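Local coordinates for protein CDP-4-keto-6-deoxy-D-glucose-3-dehydrase (Yersinia pseudotuberculosis, PDB 3BB8) that probably dehydrates CDP-4-keto-6-deoxy-D-glucose at C-3 with a pyridoxal phosphate cofactor, a step in making lipopolysaccharide sugars, at residues M163-L168 with I189-D194; A219-M224 with D341-G346; F345-T350 with F409-Y414. The protein carries 1 engineered substitution. All blocks are in the same frame, centred on the assembly; numbering follows the deposited sequence.

Contact 1. Residues M163-L168 with I189-D194; sequences MIAHTL and IEDCCD. With PLP (pyridoxal-5'-phosphate), chain C.
Ala165 and Asp191 are partners on neighbouring parallel strands, and their side chains leave the sheet on the same face, with the CB atoms of Ala165 and Asp191 only 3.4 Å apart. A bare methyl suits this place, since it packs against the base of the aspartate without crowding the carboxylate. Asp191 has CG anti to the backbone N (chi1 177°), which carries the acid group toward the cofactor. There OD1 of Asp191 accepts the N1-H of PLP at 2.9 Å and is also hydrogen-bonded to Thr123, while Asp191 OD2 takes the backbone N-H of Cys193 at 2.9 Å, nearly in line with its own C-O bond. That second bond closes an Asx turn, and with both oxygens held the carboxylate can hardly rotate.

On the same face, the extended chain of Met163 crosses Ile189 at a slant, its CG lying 3.6 Å from Ile189 CB and its sulfur near Ile189 CG2 and CD1. The unbranched, pliable Met163 chain lies against the branched, stiffer Ile189, and both also pack on Leu94 of helix 86-96. The strands themselves are joined by backbone bonds, among them Asp191 N to Ile164 O at 3.0 Å and His166 N to Asp191 O at 3.0 Å.

Glu190 points from the face it shares with Ile164, and the ring of His166, just past the strand end, comes up to it with the planes 73° apart, though their spacing in the model is doubtfully tight. Glu190 is satisfied by backbone N-H groups of Gly206, Phe208 and Gly209, and His166 stacks on Phe172.

An aspartate facing the pyridine nitrogen from a strand end is a hallmark of fold type I PLP enzymes. It would stabilise the protonated ring nitrogen and so probably strengthens the cofactor as an electron sink.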
loop_
_atom_site.group_PDB
_atom_site.type_symbol
_atom_site.label_atom_id
_atom_site.label_comp_id
_atom_site.label_asym_id
_atom_site.label_seq_id
_atom_site.Cartn_x
_atom_site.Cartn_y
_atom_site.Cartn_z
ATOM N N MET A 163 0.883 -4.338 -21.286
ATOM C CA MET A 163 0.970 -4.839 -19.918
ATOM C C MET A 163 0.042 -6.039 -19.823
ATOM O O MET A 163 -1.179 -5.911 -19.902
ATOM C CB MET A 163 0.554 -3.760 -18.910
ATOM C CG MET A 163 0.788 -4.160 -17.454
ATOM S SD MET A 163 0.747 -2.748 -16.330
ATOM C CE MET A 163 0.658 -3.545 -14.744
ATOM N N ILE A 164 0.639 -7.211 -19.647
ATOM C CA ILE A 164 -0.099 -8.460 -19.583
ATOM C C ILE A 164 0.508 -9.369 -18.530
ATOM O O ILE A 164 1.702 -9.287 -18.248
ATOM C CB ILE A 164 -0.014 -9.195 -20.928
ATOM C CG1 ILE A 164 -0.654 -8.357 -22.026
ATOM C CG2 ILE A 164 -0.661 -10.551 -20.826
ATOM C CD1 ILE A 164 -0.525 -8.978 -23.401
ATOM N N ALA A 165 -0.302 -10.260 -17.976
ATOM C CA ALA A 165 0.189 -11.179 -16.961
ATOM C C ALA A 165 0.372 -12.588 -17.521
ATOM O O ALA A 165 -0.360 -12.997 -18.419
ATOM C CB ALA A 165 -0.789 -11.219 -15.780
ATOM N N HIS A 166 1.365 -13.310 -16.995
ATOM C CA HIS A 166 1.604 -14.695 -17.390
ATOM C C HIS A 166 0.580 -15.445 -16.545
ATOM O O HIS A 166 0.868 -15.906 -15.439
ATOM C CB HIS A 166 3.039 -15.129 -17.044
ATOM C CG HIS A 166 4.082 -14.525 -17.936
ATOM N ND1 HIS A 166 4.811 -13.408 -17.584
ATOM C CD2 HIS A 166 4.469 -14.841 -19.196
ATOM C CE1 HIS A 166 5.598 -13.062 -18.587
ATOM N NE2 HIS A 166 5.409 -13.914 -19.578
ATOM N N THR A 167 -0.630 -15.530 -17.083
ATOM C CA THR A 167 -1.765 -16.137 -16.395
ATOM C C THR A 167 -1.557 -17.510 -15.789
ATOM O O THR A 167 -1.180 -18.449 -16.474
ATOM C CB THR A 167 -2.979 -16.170 -17.332
ATOM O OG1 THR A 167 -3.213 -14.845 -17.820
ATOM C CG2 THR A 167 -4.224 -16.662 -16.602
ATOM N N LEU A 168 -1.820 -17.597 -14.490
ATOM C CA LEU A 168 -1.693 -18.819 -13.712
ATOM C C LEU A 168 -0.340 -19.527 -13.765
ATOM O O LEU A 168 -0.254 -20.731 -13.517
ATOM C CB LEU A 168 -2.805 -19.799 -14.099
ATOM C CG LEU A 168 -4.224 -19.347 -13.728
ATOM C CD1 LEU A 168 -5.247 -20.348 -14.285
ATOM C CD2 LEU A 168 -4.341 -19.242 -12.212
ATOM N N ILE A 189 5.333 -4.396 -19.863
ATOM C CA ILE A 189 5.282 -4.739 -18.442
ATOM C C ILE A 189 4.774 -6.169 -18.254
ATOM O O ILE A 189 3.672 -6.516 -18.686
ATOM C CB ILE A 189 4.380 -3.774 -17.645
ATOM C CG1 ILE A 189 5.025 -2.388 -17.610
ATOM C CG2 ILE A 189 4.198 -4.284 -16.211
ATOM C CD1 ILE A 189 4.143 -1.310 -17.079
ATOM N N GLU A 190 5.597 -6.989 -17.610
ATOM C CA GLU A 190 5.267 -8.382 -17.335
ATOM C C GLU A 190 4.701 -8.581 -15.930
ATOM O O GLU A 190 5.450 -8.549 -14.952
ATOM C CB GLU A 190 6.515 -9.255 -17.427
ATOM C CG GLU A 190 6.920 -9.752 -18.789
ATOM C CD GLU A 190 8.180 -10.595 -18.687
ATOM O OE1 GLU A 190 9.291 -10.019 -18.709
ATOM O OE2 GLU A 190 8.064 -11.830 -18.553
ATOM N N ASP A 191 3.392 -8.791 -15.822
ATOM C CA ASP A 191 2.786 -9.060 -14.523
ATOM C C ASP A 191 3.053 -10.544 -14.256
ATOM O O ASP A 191 2.441 -11.416 -14.875
ATOM C CB ASP A 191 1.278 -8.786 -14.567
ATOM C CG ASP A 191 0.576 -9.122 -13.251
ATOM O OD1 ASP A 191 -0.560 -8.629 -13.052
ATOM O OD2 ASP A 191 1.145 -9.881 -12.427
ATOM N N CYS A 192 3.985 -10.807 -13.346
ATOM C CA CYS A 192 4.391 -12.156 -12.961
ATOM C C CYS A 192 3.898 -12.469 -11.555
ATOM O O CYS A 192 4.486 -13.305 -10.859
ATOM C CB CYS A 192 5.922 -12.272 -12.976
ATOM S SG CYS A 192 6.677 -11.917 -14.575
ATOM N N CYS A 193 2.826 -11.804 -11.135
ATOM C CA CYS A 193 2.295 -12.033 -9.797
ATOM C C CYS A 193 1.899 -13.484 -9.521
ATOM O O CYS A 193 1.833 -13.904 -8.361
ATOM C CB CYS A 193 1.117 -11.096 -9.531
ATOM S SG CYS A 193 1.633 -9.361 -9.279
ATOM N N ASP A 194 1.623 -14.251 -10.571
ATOM C CA ASP A 194 1.263 -15.658 -10.383
ATOM C C ASP A 194 2.261 -16.545 -11.111
ATOM O O ASP A 194 1.996 -17.734 -11.322
ATOM C CB ASP A 194 -0.120 -15.964 -10.960
ATOM C CG ASP A 194 -1.216 -15.131 -10.343
ATOM O OD1 ASP A 194 -1.220 -14.939 -9.113
ATOM O OD2 ASP A 194 -2.097 -14.683 -11.098
HETATM N N1 PLP C . -2.175 -9.831 -10.928
HETATM C C2 PLP C . -2.454 -11.186 -10.859
HETATM C C2A PLP C . -2.520 -11.961 -12.168
HETATM C C3 PLP C . -2.666 -11.804 -9.590
HETATM O O3 PLP C . -2.945 -13.120 -9.477
HETATM C C4 PLP C . -2.581 -11.009 -8.368
HETATM C C4A PLP C . -2.790 -11.744 -6.999
HETATM C C5 PLP C . -2.300 -9.610 -8.508
HETATM C C6 PLP C . -2.098 -9.054 -9.831
HETATM C C5A PLP C . -2.170 -8.603 -7.406
HETATM O O4P PLP C . -1.619 -9.093 -6.266
HETATM P P PLP C . -2.125 -8.771 -4.775
HETATM O O1P PLP C . -0.959 -9.107 -3.868
HETATM O O2P PLP C . -3.390 -9.784 -4.528
HETATM O O3P PLP C . -2.565 -7.307 -4.672
#

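Contact 2. Residues A219-M224 with D341-G346; sequences AKHITM and DPSWFG. Engineered in segment 219-224: Lys220 (natural residue His). With PLP (pyridoxal-5'-phosphate), chain C.
A bend at chi2 of Lys220 (77°) turns CD out of line with the start of the chain, while in Phe345 CG stands anti to the backbone N (chi1 173°); between them the lysine methylenes and the phenyl ring meet. Lys220 CG comes to the edge of the ring, near its plane, 3.6 Å from Phe345 CE2, and the two side chains slant across each other. Phenylalanine suits this buried place beside Ala219, and in this variant its apolar rim also meets the lysine methylenes. From the preceding residue, Ala219 O reaches Phe345 CE2 at 3.3 Å, and Ala219 CB lies 4.3 Å from Phe345 CZ.

His221 forms the second patch. Its CE1 rests 3.2 Å from Ser343 OG, and Ser343 O lies at the ring edge, in the plane; neither pairing is a hydrogen bond. The polar ends of these residues are served by others: His221 NE2 makes a weak bond with Asp194 O, Ser343 OG a weak one with Leu196 O. The small serine side chain is consistent with the close approach of the two loops here, both lying beside helix 293-323.

Lys220 is an engineered residue, histidine in the natural sequence. Its NZ is covalently joined to PLP C4A at 1.3 Å, a length consistent with a Schiff base. The cofactor is therefore tethered through C4A in this variant, as in the internal aldimine of aminotransferases of this fold, with the Phe345 ring lining the tether's hydrocarbon part.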
loop_
_atom_site.group_PDB
_atom_site.type_symbol
_atom_site.label_atom_id
_atom_site.label_comp_id
_atom_site.label_asym_id
_atom_site.label_seq_id
_atom_site.Cartn_x
_atom_site.Cartn_y
_atom_site.Cartn_z
ATOM N N ALA A 219 -1.901 -16.683 -1.304
ATOM C CA ALA A 219 -2.219 -17.622 -2.367
ATOM C C ALA A 219 -1.093 -17.775 -3.383
ATOM O O ALA A 219 -1.077 -18.734 -4.160
ATOM C CB ALA A 219 -3.506 -17.178 -3.076
ATOM N N LYS A 220 -0.141 -16.847 -3.367
ATOM C CA LYS A 220 0.946 -16.879 -4.338
ATOM C C LYS A 220 2.156 -17.785 -3.988
ATOM O O LYS A 220 2.207 -18.397 -2.923
ATOM C CB LYS A 220 1.363 -15.426 -4.652
ATOM C CG LYS A 220 0.524 -14.734 -5.801
ATOM C CD LYS A 220 -0.909 -14.232 -5.436
ATOM C CE LYS A 220 -1.760 -13.951 -6.720
ATOM N NZ LYS A 220 -3.016 -13.035 -6.725
ATOM N N HIS A 221 3.119 -17.889 -4.900
ATOM C CA HIS A 221 4.289 -18.747 -4.683
ATOM C C HIS A 221 4.940 -18.642 -3.304
ATOM O O HIS A 221 5.160 -19.660 -2.646
ATOM C CB HIS A 221 5.298 -18.504 -5.792
ATOM C CG HIS A 221 4.803 -18.934 -7.137
ATOM N ND1 HIS A 221 4.931 -20.225 -7.599
ATOM C CD2 HIS A 221 4.138 -18.254 -8.101
ATOM C CE1 HIS A 221 4.370 -20.321 -8.791
ATOM N NE2 HIS A 221 3.881 -19.138 -9.119
ATOM N N ILE A 222 5.261 -17.424 -2.868
ATOM C CA ILE A 222 5.826 -17.223 -1.533
ATOM C C ILE A 222 5.019 -16.085 -0.936
ATOM O O ILE A 222 4.437 -15.297 -1.676
ATOM C CB ILE A 222 7.335 -16.846 -1.565
ATOM C CG1 ILE A 222 7.548 -15.512 -2.289
ATOM C CG2 ILE A 222 8.123 -17.968 -2.211
ATOM C CD1 ILE A 222 8.999 -15.049 -2.316
ATOM N N THR A 223 4.986 -15.978 0.388
ATOM C CA THR A 223 4.176 -14.931 0.996
ATOM C C THR A 223 4.800 -14.054 2.092
ATOM O O THR A 223 5.785 -14.424 2.739
ATOM C CB THR A 223 2.900 -15.554 1.574
ATOM O OG1 THR A 223 2.024 -14.526 2.058
ATOM C CG2 THR A 223 3.263 -16.482 2.723
ATOM N N MET A 224 4.210 -12.879 2.293
ATOM C CA MET A 224 4.535 -12.047 3.445
ATOM C C MET A 224 3.295 -11.641 4.235
ATOM O O MET A 224 3.303 -10.641 4.952
ATOM C CB MET A 224 5.128 -10.711 2.991
ATOM C CG MET A 224 6.442 -10.839 2.237
ATOM S SD MET A 224 7.190 -9.240 1.869
ATOM C CE MET A 224 8.320 -9.690 0.554
ATOM N N ASP A 341 8.548 -23.271 -19.481
ATOM C CA ASP A 341 8.536 -24.187 -18.350
ATOM C C ASP A 341 7.752 -23.475 -17.242
ATOM O O ASP A 341 8.320 -22.953 -16.284
ATOM C CB ASP A 341 9.975 -24.494 -17.910
ATOM C CG ASP A 341 10.059 -25.634 -16.904
ATOM O OD1 ASP A 341 9.018 -26.265 -16.610
ATOM O OD2 ASP A 341 11.177 -25.902 -16.408
ATOM N N PRO A 342 6.430 -23.460 -17.389
ATOM C CA PRO A 342 5.564 -22.698 -16.484
ATOM C C PRO A 342 5.656 -23.207 -15.049
ATOM O O PRO A 342 5.457 -24.397 -14.803
ATOM C CB PRO A 342 4.165 -22.959 -17.045
ATOM C CG PRO A 342 4.273 -24.287 -17.706
ATOM C CD PRO A 342 5.662 -24.352 -18.274
ATOM N N SER A 343 5.955 -22.309 -14.116
ATOM C CA SER A 343 5.767 -22.586 -12.698
ATOM C C SER A 343 4.307 -22.419 -12.292
ATOM O O SER A 343 3.902 -21.358 -11.817
ATOM C CB SER A 343 6.656 -21.673 -11.850
ATOM O OG SER A 343 6.493 -21.942 -10.469
ATOM N N TRP A 344 3.520 -23.473 -12.481
ATOM C CA TRP A 344 2.081 -23.405 -12.262
ATOM C C TRP A 344 1.637 -22.829 -10.928
ATOM O O TRP A 344 2.149 -23.193 -9.866
ATOM C CB TRP A 344 1.434 -24.783 -12.478
ATOM C CG TRP A 344 1.623 -25.288 -13.876
ATOM C CD1 TRP A 344 2.579 -26.161 -14.310
ATOM C CD2 TRP A 344 0.910 -24.863 -15.044
ATOM N NE1 TRP A 344 2.509 -26.303 -15.678
ATOM C CE2 TRP A 344 1.494 -25.516 -16.153
ATOM C CE3 TRP A 344 -0.163 -23.991 -15.260
ATOM C CZ2 TRP A 344 1.040 -25.321 -17.466
ATOM C CZ3 TRP A 344 -0.616 -23.796 -16.570
ATOM C CH2 TRP A 344 -0.012 -24.461 -17.654
ATOM N N PHE A 345 0.678 -21.909 -11.022
ATOM C CA PHE A 345 0.088 -21.233 -9.871
ATOM C C PHE A 345 -1.123 -22.049 -9.451
ATOM O O PHE A 345 -1.392 -22.239 -8.261
ATOM C CB PHE A 345 -0.335 -19.811 -10.272
ATOM C CG PHE A 345 -1.101 -19.071 -9.206
ATOM C CD1 PHE A 345 -2.488 -19.139 -9.149
ATOM C CD2 PHE A 345 -0.434 -18.297 -8.262
ATOM C CE1 PHE A 345 -3.200 -18.445 -8.170
ATOM C CE2 PHE A 345 -1.138 -17.602 -7.278
ATOM C CZ PHE A 345 -2.523 -17.676 -7.235
ATOM N N GLY A 346 -1.848 -22.522 -10.459
ATOM C CA GLY A 346 -3.032 -23.332 -10.237
ATOM C C GLY A 346 -3.238 -24.228 -11.441
ATOM O O GLY A 346 -2.485 -24.141 -12.413
HETATM N N1 PLP C . -2.175 -9.831 -10.928
HETATM C C2 PLP C . -2.454 -11.186 -10.859
HETATM C C2A PLP C . -2.520 -11.961 -12.168
HETATM C C3 PLP C . -2.666 -11.804 -9.590
HETATM O O3 PLP C . -2.945 -13.120 -9.477
HETATM C C4 PLP C . -2.581 -11.009 -8.368
HETATM C C4A PLP C . -2.790 -11.744 -6.999
HETATM C C5 PLP C . -2.300 -9.610 -8.508
HETATM C C6 PLP C . -2.098 -9.054 -9.831
HETATM C C5A PLP C . -2.170 -8.603 -7.406
HETATM O O4P PLP C . -1.619 -9.093 -6.266
HETATM P P PLP C . -2.125 -8.771 -4.775
HETATM O O1P PLP C . -0.959 -9.107 -3.868
HETATM O O2P PLP C . -3.390 -9.784 -4.528
HETATM O O3P PLP C . -2.565 -7.307 -4.672
#

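Contact 3. Residues F345-T350 with F409-Y414; sequences FGFPIT and FWIGIY
Ile349 and Phe409 lie side by side in the tight part of this contact, where Ile349 CB sits over one face of the Phe409 ring, toward its rim, 4.0 Å from Phe409 CZ. Both residues are gripped by a pair of backbone bonds, the shorter being Ile349 N to Phe409 O at 2.7 Å and nearly straight (174°). Phe347 and Ile411 make a second such pair. Ile349 CD1 and Ile411 CD1 touch at 3.7 Å, giving branched and aromatic hydrocarbon a common face against Phe429 of helix 419-432. Ile413 crosses Phe347 at about a right angle, its CG2 3.9 Å from Phe347 CB.

On the other face only the Pro348 and Trp410 side chains meet loosely, CB to CB at 4.3 Å; proline suits this non-hydrogen-bonded pair, where its lack of an N-H costs no bond to the partner strand. The indole tip regains close contact: Trp410 CH2 comes 3.5 Å from Phe345 CE1, with ring planes 59° apart and unstacked. Gly346 CA lies 3.8 Å from Trp410 CE3, where a CB would collide with the indole. This side too is buried: Trp410 also packs on Tyr280 of the second subunit.

The short strand segments run at 142°, well short of exactly antiparallel. With strand 331-332, strands 347-351 and 408-411 form a three-stranded antiparallel sheet backed by helices, consistent with the small domain of the aspartate aminotransferase fold.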
loop_
_atom_site.group_PDB
_atom_site.type_symbol
_atom_site.label_atom_id
_atom_site.label_comp_id
_atom_site.label_asym_id
_atom_site.label_seq_id
_atom_site.Cartn_x
_atom_site.Cartn_y
_atom_site.Cartn_z
ATOM N N PHE A 345 0.678 -21.909 -11.022
ATOM C CA PHE A 345 0.088 -21.233 -9.871
ATOM C C PHE A 345 -1.123 -22.049 -9.451
ATOM O O PHE A 345 -1.392 -22.239 -8.261
ATOM C CB PHE A 345 -0.335 -19.811 -10.272
ATOM C CG PHE A 345 -1.101 -19.071 -9.206
ATOM C CD1 PHE A 345 -2.488 -19.139 -9.149
ATOM C CD2 PHE A 345 -0.434 -18.297 -8.262
ATOM C CE1 PHE A 345 -3.200 -18.445 -8.170
ATOM C CE2 PHE A 345 -1.138 -17.602 -7.278
ATOM C CZ PHE A 345 -2.523 -17.676 -7.235
ATOM N N GLY A 346 -1.848 -22.522 -10.459
ATOM C CA GLY A 346 -3.032 -23.332 -10.237
ATOM C C GLY A 346 -3.238 -24.228 -11.441
ATOM O O GLY A 346 -2.485 -24.141 -12.413
ATOM N N PHE A 347 -4.261 -25.074 -11.388
ATOM C CA PHE A 347 -4.570 -26.009 -12.477
ATOM C C PHE A 347 -5.878 -25.599 -13.166
ATOM O O PHE A 347 -6.960 -25.905 -12.672
ATOM C CB PHE A 347 -4.711 -27.417 -11.896
ATOM C CG PHE A 347 -4.677 -28.512 -12.923
ATOM C CD1 PHE A 347 -3.464 -28.958 -13.443
ATOM C CD2 PHE A 347 -5.857 -29.114 -13.351
ATOM C CE1 PHE A 347 -3.422 -29.996 -14.373
ATOM C CE2 PHE A 347 -5.833 -30.152 -14.281
ATOM C CZ PHE A 347 -4.614 -30.597 -14.793
ATOM N N PRO A 348 -5.793 -24.904 -14.313
ATOM C CA PRO A 348 -6.977 -24.453 -15.059
ATOM C C PRO A 348 -7.666 -25.532 -15.912
ATOM O O PRO A 348 -7.025 -26.229 -16.703
ATOM C CB PRO A 348 -6.426 -23.317 -15.911
ATOM C CG PRO A 348 -5.056 -23.836 -16.270
ATOM C CD PRO A 348 -4.558 -24.398 -14.942
ATOM N N ILE A 349 -8.982 -25.629 -15.759
ATOM C CA ILE A 349 -9.785 -26.610 -16.480
ATOM C C ILE A 349 -11.027 -25.980 -17.101
ATOM O O ILE A 349 -11.763 -25.254 -16.430
ATOM C CB ILE A 349 -10.259 -27.729 -15.526
ATOM C CG1 ILE A 349 -9.046 -28.456 -14.943
ATOM C CG2 ILE A 349 -11.179 -28.700 -16.268
ATOM C CD1 ILE A 349 -9.388 -29.354 -13.782
ATOM N N THR A 350 -11.255 -26.261 -18.380
ATOM C CA THR A 350 -12.440 -25.769 -19.073
ATOM C C THR A 350 -13.439 -26.894 -19.323
ATOM O O THR A 350 -13.155 -27.837 -20.061
ATOM C CB THR A 350 -12.076 -25.110 -20.416
ATOM O OG1 THR A 350 -11.281 -23.942 -20.178
ATOM C CG2 THR A 350 -13.334 -24.717 -21.174
ATOM N N PHE A 409 -12.386 -22.772 -14.833
ATOM C CA PHE A 409 -12.175 -22.708 -13.399
ATOM C C PHE A 409 -10.844 -23.413 -13.136
ATOM O O PHE A 409 -10.326 -24.094 -14.018
ATOM C CB PHE A 409 -13.330 -23.397 -12.661
ATOM C CG PHE A 409 -13.320 -24.901 -12.759
ATOM C CD1 PHE A 409 -12.712 -25.673 -11.767
ATOM C CD2 PHE A 409 -13.914 -25.544 -13.836
ATOM C CE1 PHE A 409 -12.700 -27.069 -11.853
ATOM C CE2 PHE A 409 -13.907 -26.937 -13.932
ATOM C CZ PHE A 409 -13.297 -27.698 -12.937
ATOM N N TRP A 410 -10.275 -23.241 -11.948
ATOM C CA TRP A 410 -9.014 -23.900 -11.648
ATOM C C TRP A 410 -9.004 -24.502 -10.263
ATOM O O TRP A 410 -9.765 -24.087 -9.392
ATOM C CB TRP A 410 -7.819 -22.942 -11.813
ATOM C CG TRP A 410 -7.883 -21.656 -11.021
ATOM C CD1 TRP A 410 -8.558 -20.518 -11.355
ATOM C CD2 TRP A 410 -7.204 -21.368 -9.790
ATOM N NE1 TRP A 410 -8.337 -19.536 -10.415
ATOM C CE2 TRP A 410 -7.511 -20.031 -9.444
ATOM C CE3 TRP A 410 -6.365 -22.110 -8.946
ATOM C CZ2 TRP A 410 -7.010 -19.420 -8.293
ATOM C CZ3 TRP A 410 -5.864 -21.501 -7.798
ATOM C CH2 TRP A 410 -6.189 -20.168 -7.483
ATOM N N ILE A 411 -8.135 -25.488 -10.057
ATOM C CA ILE A 411 -7.974 -26.104 -8.746
ATOM C C ILE A 411 -6.502 -26.185 -8.354
ATOM O O ILE A 411 -5.638 -25.624 -9.027
ATOM C CB ILE A 411 -8.583 -27.517 -8.706
ATOM C CG1 ILE A 411 -7.890 -28.426 -9.723
ATOM C CG2 ILE A 411 -10.081 -27.458 -8.971
ATOM C CD1 ILE A 411 -8.708 -29.636 -10.118
ATOM N N GLY A 412 -6.224 -26.887 -7.260
ATOM C CA GLY A 412 -5.019 -26.648 -6.486
ATOM C C GLY A 412 -3.912 -27.627 -6.819
ATOM O O GLY A 412 -4.115 -28.842 -6.793
ATOM N N ILE A 413 -2.734 -27.097 -7.133
ATOM C CA ILE A 413 -1.540 -27.924 -7.301
ATOM C C ILE A 413 -0.351 -27.342 -6.537
ATOM O O ILE A 413 0.807 -27.660 -6.831
ATOM C CB ILE A 413 -1.195 -27.989 -8.819
ATOM C CG1 ILE A 413 -1.362 -26.619 -9.474
ATOM C CG2 ILE A 413 -2.041 -29.059 -9.497
ATOM C CD1 ILE A 413 -0.302 -25.607 -9.081
ATOM N N TYR A 414 -0.650 -26.496 -5.550
ATOM C CA TYR A 414 0.385 -25.851 -4.745
ATOM C C TYR A 414 1.050 -26.832 -3.768
ATOM O O TYR A 414 0.462 -27.850 -3.392
ATOM C CB TYR A 414 -0.190 -24.631 -3.997
ATOM C CG TYR A 414 -1.038 -24.949 -2.787
ATOM C CD1 TYR A 414 -0.582 -24.669 -1.501
ATOM C CD2 TYR A 414 -2.291 -25.540 -2.924
ATOM C CE1 TYR A 414 -1.354 -24.972 -0.378
ATOM C CE2 TYR A 414 -3.069 -25.844 -1.815
ATOM C CZ TYR A 414 -2.599 -25.560 -0.548
ATOM O OH TYR A 414 -3.381 -25.854 0.548
#

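The contacts follow one another along the chain, contact 1 closing before contact 2 opens and contact 3 starting where contact 2 ends, at Phe345 and Gly346. Contact 1 belongs to the large mixed sheet, through the unit strand 159-165, helix 174-184, strand 187-191; contact 3 belongs to the small antiparallel sheet, about 16 Å away between centres. Contact 2, a meeting of loops, lies about 12 Å from the first and 11 Å from the other. Contacts 1 and 2 both touch PLP. Leu168 O, probably hydrogen-bonded to Phe345 N at 2.9 Å, links the loop after strand 159-165 to the loop before strand 347-351, so the latter joins the cofactor side to the small sheet.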